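Side-chain contacts in lipoteichoic acid primase (PDB 4UOP), which has an extracellular catalytic domain of the sulfatase family that binds magnesium and pairs a large mixed sheet with a smaller antiparallel one: residues Gln98-Val103 and Ser381-Ser386; Glu338-Pro343 and Ser367-Pro372. All blocks are in the same frame, centred on the assembly; numbering follows the deposited sequence.

Contact 1: residues Gln98-Val103 and Ser381-Ser386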
ATOM      1  N   GLN B  98      16.801 -18.985   6.591  1.00 21.21           N
ATOM      2  CA  GLN B  98      15.811 -18.808   5.531  1.00 21.80           C
ATOM      3  C   GLN B  98      14.445 -18.560   6.145  1.00 19.74           C
ATOM      4  O   GLN B  98      13.488 -19.325   5.968  1.00 19.93           O
ATOM      5  CB  GLN B  98      15.757 -20.029   4.618  1.00 25.10           C
ATOM      6  CG  GLN B  98      17.004 -20.279   3.811  1.00 29.42           C
ATOM      7  CD  GLN B  98      16.838 -21.432   2.830  1.00 32.49           C
ATOM      8  OE1 GLN B  98      16.135 -22.405   3.104  1.00 36.37           O
ATOM      9  NE2 GLN B  98      17.516 -21.339   1.697  1.00 36.13           N
ATOM     10  N   PHE B  99      14.367 -17.501   6.931  1.00 18.48           N
ATOM     11  CA  PHE B  99      13.125 -17.110   7.550  1.00 17.56           C
ATOM     12  C   PHE B  99      12.772 -15.753   6.991  1.00 17.40           C
ATOM     13  O   PHE B  99      13.630 -14.864   6.937  1.00 16.45           O
ATOM     14  CB  PHE B  99      13.281 -17.073   9.066  1.00 18.55           C
ATOM     15  CG  PHE B  99      11.983 -17.036   9.798  1.00 19.73           C
ATOM     16  CD1 PHE B  99      11.332 -18.220  10.129  1.00 21.41           C
ATOM     17  CD2 PHE B  99      11.395 -15.836  10.143  1.00 20.97           C
ATOM     18  CE1 PHE B  99      10.117 -18.195  10.782  1.00 20.85           C
ATOM     19  CE2 PHE B  99      10.179 -15.809  10.824  1.00 21.26           C
ATOM     20  CZ  PHE B  99       9.536 -16.995  11.126  1.00 20.89           C
ATOM     21  N   PHE B 100      11.527 -15.587   6.548  1.00 16.55           N
ATOM     22  CA  PHE B 100      11.163 -14.414   5.752  1.00 16.71           C
ATOM     23  C   PHE B 100      10.129 -13.501   6.381  1.00 17.19           C
ATOM     24  O   PHE B 100       9.231 -13.948   7.084  1.00 16.80           O
ATOM     25  CB  PHE B 100      10.631 -14.851   4.395  1.00 17.07           C
ATOM     26  CG  PHE B 100      11.616 -15.615   3.579  1.00 17.41           C
ATOM     27  CD1 PHE B 100      12.574 -14.948   2.821  1.00 17.66           C
ATOM     28  CD2 PHE B 100      11.609 -17.010   3.572  1.00 17.65           C
ATOM     29  CE1 PHE B 100      13.474 -15.658   2.045  1.00 17.92           C
ATOM     30  CE2 PHE B 100      12.516 -17.715   2.800  1.00 17.81           C
ATOM     31  CZ  PHE B 100      13.450 -17.044   2.047  1.00 17.66           C
ATOM     32  N   GLN B 101      10.289 -12.201   6.140  1.00 17.23           N
ATOM     33  CA  GLN B 101       9.277 -11.223   6.494  1.00 17.45           C
ATOM     34  C   GLN B 101       8.003 -11.474   5.678  1.00 17.29           C
ATOM     35  O   GLN B 101       8.077 -11.895   4.531  1.00 17.77           O
ATOM     36  CB  GLN B 101       9.785  -9.802   6.197  1.00 18.03           C
ATOM     37  CG  GLN B 101      10.119  -9.533   4.744  1.00 18.44           C
ATOM     38  CD  GLN B 101      10.535  -8.097   4.478  1.00 19.99           C
ATOM     39  OE1 GLN B 101      11.561  -7.645   4.969  1.00 20.67           O
ATOM     40  NE2 GLN B 101       9.746  -7.379   3.686  1.00 19.71           N
ATOM     41  N   THR B 102       6.854 -11.218   6.284  1.00 18.61           N
ATOM     42  CA  THR B 102       5.580 -11.259   5.601  1.00 19.23           C
ATOM     43  C   THR B 102       4.841  -9.976   5.962  1.00 19.32           C
ATOM     44  O   THR B 102       4.001  -9.967   6.873  1.00 21.01           O
ATOM     45  CB  THR B 102       4.740 -12.507   5.990  1.00 19.69           C
ATOM     46  OG1 THR B 102       4.514 -12.565   7.406  1.00 19.63           O
ATOM     47  CG2 THR B 102       5.439 -13.777   5.545  1.00 20.76           C
ATOM     48  N   VAL B 103       5.195  -8.894   5.279  1.00 19.47           N
ATOM     49  CA  VAL B 103       4.657  -7.578   5.601  1.00 19.50           C
ATOM     50  C   VAL B 103       4.111  -6.920   4.356  1.00 20.65           C
ATOM     51  O   VAL B 103       4.308  -7.415   3.252  1.00 21.09           O
ATOM     52  CB  VAL B 103       5.699  -6.663   6.299  1.00 20.11           C
ATOM     53  CG1 VAL B 103       6.191  -7.296   7.591  1.00 20.39           C
ATOM     54  CG2 VAL B 103       6.874  -6.345   5.398  1.00 20.81           C
ATOM     55  N   SER B 381       3.443 -14.544  -5.796  1.00 21.23           N
ATOM     56  CA  SER B 381       4.854 -14.662  -5.508  1.00 20.08           C
ATOM     57  C   SER B 381       5.054 -15.463  -4.233  1.00 18.93           C
ATOM     58  O   SER B 381       4.273 -15.321  -3.291  1.00 19.74           O
ATOM     59  CB  SER B 381       5.472 -13.281  -5.287  1.00 19.82           C
ATOM     60  OG  SER B 381       5.392 -12.473  -6.428  1.00 20.91           O
ATOM     61  N   TYR B 382       6.116 -16.270  -4.181  1.00 18.87           N
ATOM     62  CA  TYR B 382       6.431 -17.038  -2.971  1.00 18.33           C
ATOM     63  C   TYR B 382       7.894 -17.471  -2.894  1.00 17.40           C
ATOM     64  O   TYR B 382       8.589 -17.566  -3.922  1.00 17.18           O
ATOM     65  CB  TYR B 382       5.517 -18.264  -2.851  1.00 19.12           C
ATOM     66  CG  TYR B 382       5.680 -19.244  -3.971  1.00 19.61           C
ATOM     67  CD1 TYR B 382       6.659 -20.214  -3.922  1.00 19.72           C
ATOM     68  CD2 TYR B 382       4.857 -19.197  -5.098  1.00 20.02           C
ATOM     69  CE1 TYR B 382       6.828 -21.116  -4.954  1.00 20.11           C
ATOM     70  CE2 TYR B 382       5.023 -20.096  -6.141  1.00 20.15           C
ATOM     71  CZ  TYR B 382       6.003 -21.058  -6.055  1.00 20.49           C
ATOM     72  OH  TYR B 382       6.195 -21.961  -7.071  1.00 20.48           O
ATOM     73  N   PHE B 383       8.336 -17.757  -1.673  1.00 17.84           N
ATOM     74  CA  PHE B 383       9.669 -18.294  -1.399  1.00 17.68           C
ATOM     75  C   PHE B 383       9.580 -19.727  -0.888  1.00 17.46           C
ATOM     76  O   PHE B 383       8.788 -19.999  -0.002  1.00 18.53           O
ATOM     77  CB  PHE B 383      10.369 -17.501  -0.299  1.00 18.27           C
ATOM     78  CG  PHE B 383      10.483 -16.031  -0.557  1.00 19.13           C
ATOM     79  CD1 PHE B 383      11.005 -15.554  -1.737  1.00 20.58           C
ATOM     80  CD2 PHE B 383      10.135 -15.121   0.430  1.00 19.77           C
ATOM     81  CE1 PHE B 383      11.142 -14.185  -1.952  1.00 21.17           C
ATOM     82  CE2 PHE B 383      10.273 -13.760   0.231  1.00 19.77           C
ATOM     83  CZ  PHE B 383      10.771 -13.287  -0.967  1.00 20.24           C
ATOM     84  N   THR B 384      10.402 -20.634  -1.427  1.00 18.20           N
ATOM     85  CA  THR B 384      10.533 -21.988  -0.873  1.00 19.10           C
ATOM     86  C   THR B 384      11.903 -22.143  -0.227  1.00 20.97           C
ATOM     87  O   THR B 384      12.639 -21.162  -0.108  1.00 19.30           O
ATOM     88  CB  THR B 384      10.317 -23.088  -1.935  1.00 20.30           C
ATOM     89  OG1 THR B 384      11.505 -23.256  -2.713  1.00 19.80           O
ATOM     90  CG2 THR B 384       9.147 -22.762  -2.827  1.00 19.92           C
ATOM     91  N   ASN B 385      12.269 -23.360   0.165  1.00 21.38           N
ATOM     92  CA  ASN B 385      13.631 -23.600   0.644  1.00 23.80           C
ATOM     93  C   ASN B 385      14.721 -23.660  -0.438  1.00 23.73           C
ATOM     94  O   ASN B 385      15.907 -23.680  -0.110  1.00 23.45           O
ATOM     95  CB  ASN B 385      13.714 -24.862   1.515  1.00 26.68           C
ATOM     96  CG  ASN B 385      13.326 -26.130   0.773  1.00 29.80           C
ATOM     97  OD1 ASN B 385      13.557 -26.270  -0.416  1.00 29.79           O
ATOM     98  ND2 ASN B 385      12.724 -27.063   1.489  1.00 34.62           N
ATOM     99  N   SER B 386      14.336 -23.654  -1.707  1.00 22.43           N
ATOM    100  CA  SER B 386      15.320 -23.707  -2.778  1.00 22.77           C
ATOM    101  C   SER B 386      15.118 -22.719  -3.914  1.00 21.78           C
ATOM    102  O   SER B 386      16.022 -22.552  -4.730  1.00 22.20           O
ATOM    103  CB  SER B 386      15.362 -25.126  -3.344  1.00 24.84           C
ATOM    104  OG  SER B 386      14.153 -25.400  -4.022  1.00 27.35           O
TER

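Contact 2: residues Glu338-Pro343 and Ser367-Pro372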
ATOM      1  N   GLU B 338       6.823 -14.886   9.142  1.00 17.99           N
ATOM      2  CA  GLU B 338       6.241 -14.411  10.389  1.00 18.30           C
ATOM      3  C   GLU B 338       4.872 -15.061  10.682  1.00 17.83           C
ATOM      4  O   GLU B 338       4.568 -15.332  11.823  1.00 17.00           O
ATOM      5  CB  GLU B 338       6.167 -12.893  10.415  1.00 18.41           C
ATOM      6  CG  GLU B 338       7.532 -12.293  10.743  1.00 18.59           C
ATOM      7  CD  GLU B 338       7.754 -10.887  10.222  1.00 19.64           C
ATOM      8  OE1 GLU B 338       7.197 -10.503   9.162  1.00 19.43           O
ATOM      9  OE2 GLU B 338       8.545 -10.177  10.873  1.00 18.80           O
ATOM     10  N   ILE B 339       4.087 -15.326   9.655  1.00 19.14           N
ATOM     11  CA  ILE B 339       2.805 -16.023   9.865  1.00 21.61           C
ATOM     12  C   ILE B 339       2.928 -17.417  10.479  1.00 20.16           C
ATOM     13  O   ILE B 339       1.929 -17.965  10.969  1.00 21.26           O
ATOM     14  CB  ILE B 339       1.984 -16.151   8.569  1.00 24.36           C
ATOM     15  CG1 ILE B 339       2.787 -16.869   7.480  1.00 26.11           C
ATOM     16  CG2 ILE B 339       1.495 -14.790   8.118  1.00 26.54           C
ATOM     17  CD1 ILE B 339       1.920 -17.392   6.361  1.00 28.97           C
ATOM     18  N   ASP B 340       4.115 -18.013  10.404  1.00 19.44           N
ATOM     19  CA  ASP B 340       4.355 -19.364  10.922  1.00 19.73           C
ATOM     20  C   ASP B 340       4.729 -19.427  12.404  1.00 19.35           C
ATOM     21  O   ASP B 340       4.814 -20.507  12.977  1.00 18.07           O
ATOM     22  CB  ASP B 340       5.446 -20.046  10.094  1.00 20.77           C
ATOM     23  CG  ASP B 340       5.082 -20.140   8.608  1.00 22.77           C
ATOM     24  OD1 ASP B 340       3.936 -20.569   8.316  1.00 24.81           O
ATOM     25  OD2 ASP B 340       5.913 -19.755   7.744  1.00 22.58           O
ATOM     26  N   ILE B 341       4.977 -18.271  13.030  1.00 17.86           N
ATOM     27  CA  ILE B 341       5.434 -18.287  14.414  1.00 18.11           C
ATOM     28  C   ILE B 341       4.382 -18.872  15.369  1.00 19.07           C
ATOM     29  O   ILE B 341       4.726 -19.694  16.222  1.00 19.29           O
ATOM     30  CB  ILE B 341       5.946 -16.901  14.869  1.00 17.82           C
ATOM     31  CG1 ILE B 341       7.242 -16.587  14.105  1.00 18.81           C
ATOM     32  CG2 ILE B 341       6.177 -16.902  16.373  1.00 18.66           C
ATOM     33  CD1 ILE B 341       7.841 -15.202  14.354  1.00 17.95           C
ATOM     34  N   MET B 342       3.110 -18.512  15.199  1.00 19.10           N
ATOM     35  CA  MET B 342       2.062 -19.001  16.125  1.00 19.71           C
ATOM     36  C   MET B 342       1.919 -20.533  16.114  1.00 19.25           C
ATOM     37  O   MET B 342       2.045 -21.160  17.165  1.00 17.91           O
ATOM     38  CB  MET B 342       0.713 -18.343  15.854  1.00 20.10           C
ATOM     39  CG  MET B 342      -0.387 -18.916  16.726  1.00 23.11           C
ATOM     40  SD  MET B 342      -1.982 -18.141  16.508  1.00 27.04           S
ATOM     41  CE  MET B 342      -2.945 -19.175  17.615  1.00 27.49           C
ATOM     42  N   PRO B 343       1.674 -21.140  14.937  1.00 19.67           N
ATOM     43  CA  PRO B 343       1.547 -22.608  14.964  1.00 20.35           C
ATOM     44  C   PRO B 343       2.807 -23.329  15.468  1.00 20.09           C
ATOM     45  O   PRO B 343       2.697 -24.356  16.138  1.00 19.90           O
ATOM     46  CB  PRO B 343       1.217 -22.973  13.510  1.00 20.60           C
ATOM     47  CG  PRO B 343       1.601 -21.765  12.703  1.00 20.56           C
ATOM     48  CD  PRO B 343       1.396 -20.593  13.598  1.00 20.07           C
ATOM     49  N   SER B 367       8.468 -30.071   6.071  1.00 22.99           N
ATOM     50  CA  SER B 367       9.725 -29.939   5.351  1.00 24.18           C
ATOM     51  C   SER B 367       9.591 -29.228   4.024  1.00 23.06           C
ATOM     52  O   SER B 367      10.612 -28.917   3.425  1.00 24.62           O
ATOM     53  CB  SER B 367      10.377 -31.305   5.136  1.00 25.26           C
ATOM     54  OG  SER B 367      10.991 -31.736   6.339  1.00 28.12           O
ATOM     55  N   ASN B 368       8.367 -28.946   3.588  1.00 22.19           N
ATOM     56  CA  ASN B 368       8.124 -28.346   2.285  1.00 24.33           C
ATOM     57  C   ASN B 368       7.338 -27.041   2.404  1.00 23.23           C
ATOM     58  O   ASN B 368       6.576 -26.680   1.519  1.00 23.20           O
ATOM     59  CB  ASN B 368       7.403 -29.344   1.349  1.00 26.73           C
ATOM     60  CG  ASN B 368       6.088 -29.865   1.924  1.00 31.50           C
ATOM     61  OD1 ASN B 368       5.842 -29.788   3.132  1.00 32.84           O
ATOM     62  ND2 ASN B 368       5.248 -30.433   1.058  1.00 34.48           N
ATOM     63  N   ASN B 369       7.525 -26.324   3.509  1.00 21.74           N
ATOM     64  CA  ASN B 369       6.814 -25.060   3.706  1.00 21.42           C
ATOM     65  C   ASN B 369       7.255 -24.022   2.669  1.00 20.62           C
ATOM     66  O   ASN B 369       8.341 -24.122   2.097  1.00 21.84           O
ATOM     67  CB  ASN B 369       7.018 -24.552   5.132  1.00 20.29           C
ATOM     68  CG  ASN B 369       6.094 -23.407   5.490  1.00 20.75           C
ATOM     69  OD1 ASN B 369       4.949 -23.343   5.048  1.00 19.97           O
ATOM     70  ND2 ASN B 369       6.590 -22.498   6.312  1.00 21.11           N
ATOM     71  N   TYR B 370       6.371 -23.080   2.368  1.00 19.31           N
ATOM     72  CA  TYR B 370       6.718 -21.960   1.509  1.00 19.85           C
ATOM     73  C   TYR B 370       6.013 -20.721   2.020  1.00 18.85           C
ATOM     74  O   TYR B 370       5.096 -20.818   2.822  1.00 20.35           O
ATOM     75  CB  TYR B 370       6.361 -22.250   0.046  1.00 20.04           C
ATOM     76  CG  TYR B 370       4.902 -22.502  -0.198  1.00 20.62           C
ATOM     77  CD1 TYR B 370       4.360 -23.767   0.000  1.00 21.20           C
ATOM     78  CD2 TYR B 370       4.065 -21.487  -0.629  1.00 20.62           C
ATOM     79  CE1 TYR B 370       3.027 -24.003  -0.200  1.00 21.80           C
ATOM     80  CE2 TYR B 370       2.716 -21.726  -0.847  1.00 22.27           C
ATOM     81  CZ  TYR B 370       2.213 -22.989  -0.635  1.00 23.06           C
ATOM     82  OH  TYR B 370       0.883 -23.247  -0.848  1.00 24.93           O
ATOM     83  N   VAL B 371       6.463 -19.558   1.576  1.00 18.81           N
ATOM     84  CA  VAL B 371       5.970 -18.295   2.107  1.00 17.87           C
ATOM     85  C   VAL B 371       5.484 -17.380   0.991  1.00 18.15           C
ATOM     86  O   VAL B 371       6.312 -16.809   0.261  1.00 17.39           O
ATOM     87  CB  VAL B 371       7.077 -17.563   2.904  1.00 17.59           C
ATOM     88  CG1 VAL B 371       6.505 -16.333   3.560  1.00 17.21           C
ATOM     89  CG2 VAL B 371       7.691 -18.490   3.945  1.00 18.56           C
ATOM     90  N   PRO B 372       4.147 -17.231   0.850  1.00 18.49           N
ATOM     91  CA  PRO B 372       3.584 -16.246  -0.067  1.00 17.97           C
ATOM     92  C   PRO B 372       3.958 -14.807   0.309  1.00 18.61           C
ATOM     93  O   PRO B 372       4.033 -14.489   1.497  1.00 17.56           O
ATOM     94  CB  PRO B 372       2.077 -16.457   0.078  1.00 19.12           C
ATOM     95  CG  PRO B 372       1.945 -17.866   0.531  1.00 19.05           C
ATOM     96  CD  PRO B 372       3.093 -18.058   1.464  1.00 19.12           C
TER

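Contact 1: residues Gln98-Val103 and Ser381-Ser386
Phe100 and Phe383 lay their rings against each other in an offset stack, centroids 4.4 Å apart and planes 28° from parallel. The tilt brings one rim closest: Phe383 CD2 sits 3.4 Å from Phe100 CD1, over the face of the Phe100 ring but displaced toward its rim, and Phe383 CE2 follows beside it. At the other side of the same face Phe383 CB adds a CH-pi contact, 4.0 Å from the centroid of the Phe100 ring and near its normal. Phe100 is thus covered by the root of Phe383 as well as by its ring. Both residues carry CG anti to their own carbonyl carbon (chi1 -61° in Phe100, -56° in Phe383), and with both CB atoms directed at the facing segment, these torsions carry the two rings into the space between the segments, where they overlap. Tyr315 packs on both phenylalanines, and Glu373 of the neighbouring strand also touches both.

Farther out, where residues are partly exposed, Gln98 stretches its extended chain to the turn after strand 381-383. Its NE2 gives a weak, bent hydrogen bond of 3.4 Å to Asn385 O, while OE1 lies 3.8 Å from Asn385 CB. The amide of Asn385 itself leads away, so Gln98 meets the backbone carbonyl and the base of that residue. The receiving loop is shaped by an ST turn, Ser386 N donating to Thr384 OG1 at 3.0 Å. Strand 94-100 belongs to the large mixed sheet and strand 381-383 to the five-stranded antiparallel sheet, so the stacked rings form an aromatic joint between the two sheets of this sulfatase-family fold.

Contact 2: residues Glu338-Pro343 and Ser367-Pro372
Asn369 meets Asp340 across this buried contact, and it is the first residue of 367-372 to do so. Its CG stands anti to the backbone N (chi1 -168°), which sends the amide out toward 338-343, while Asp340 reaches in from the opposite direction. ND2 of Asn369 gives a weak hydrogen bond to Asp340 OD2, 3.2 Å long with an N-H...O angle of 147°. Carboxylate and amide planes are turned 71° apart, so the two groups do not pair flat, and Asp340 OD1 stays 3.8 Å from Asn369 ND2. The stronger partners lie outside the two segments: Val335 O for Asn369 ND2, and Gly337 N for Asp340 OD2; OD1 of Asp340 also accepts from Thr361 N. Lys41 NZ lies nearby, with a weak hydrogen bond to Asn369 OD1 and a long, weak ion pair to Asp340, and probably eases the burial of the negative charge.

The contact thereby ties the segment leading into helix 341-348 to the approach to strand 371-373, an outermost strand, within this chain, of the small antiparallel sheet. Tyr370 turns away from Asp340 and packs on helix 412-433, its OH bonded to Lys41 O. Val371 then adds apolar cover beside the carboxylate: its CG2 comes to 4.4 Å from Asp340 OD2.

Contacts 1 and 2 adjoin, their centres about 8 Å apart, and both reach the small antiparallel sheet through neighbouring strands, 381-383 and 371-373. Phe383 O and Val371 N, 2.8 Å apart, probably hydrogen-bond between these strands. Between 98-103 and 338-343, Thr102 N and Glu338 OE1 make another probable bond, at 3.0 Å, and Thr102 also packs on Val371. Contact 1 joins strand to strand through stacked aromatics, with a partly exposed polar margin; the touching residues of contact 2 are all buried, yet its link is polar, joining the segment that runs into helix 341-348 to the loop before strand 371-373 through a carboxylate and an amide, each also held by backbone groups of its own.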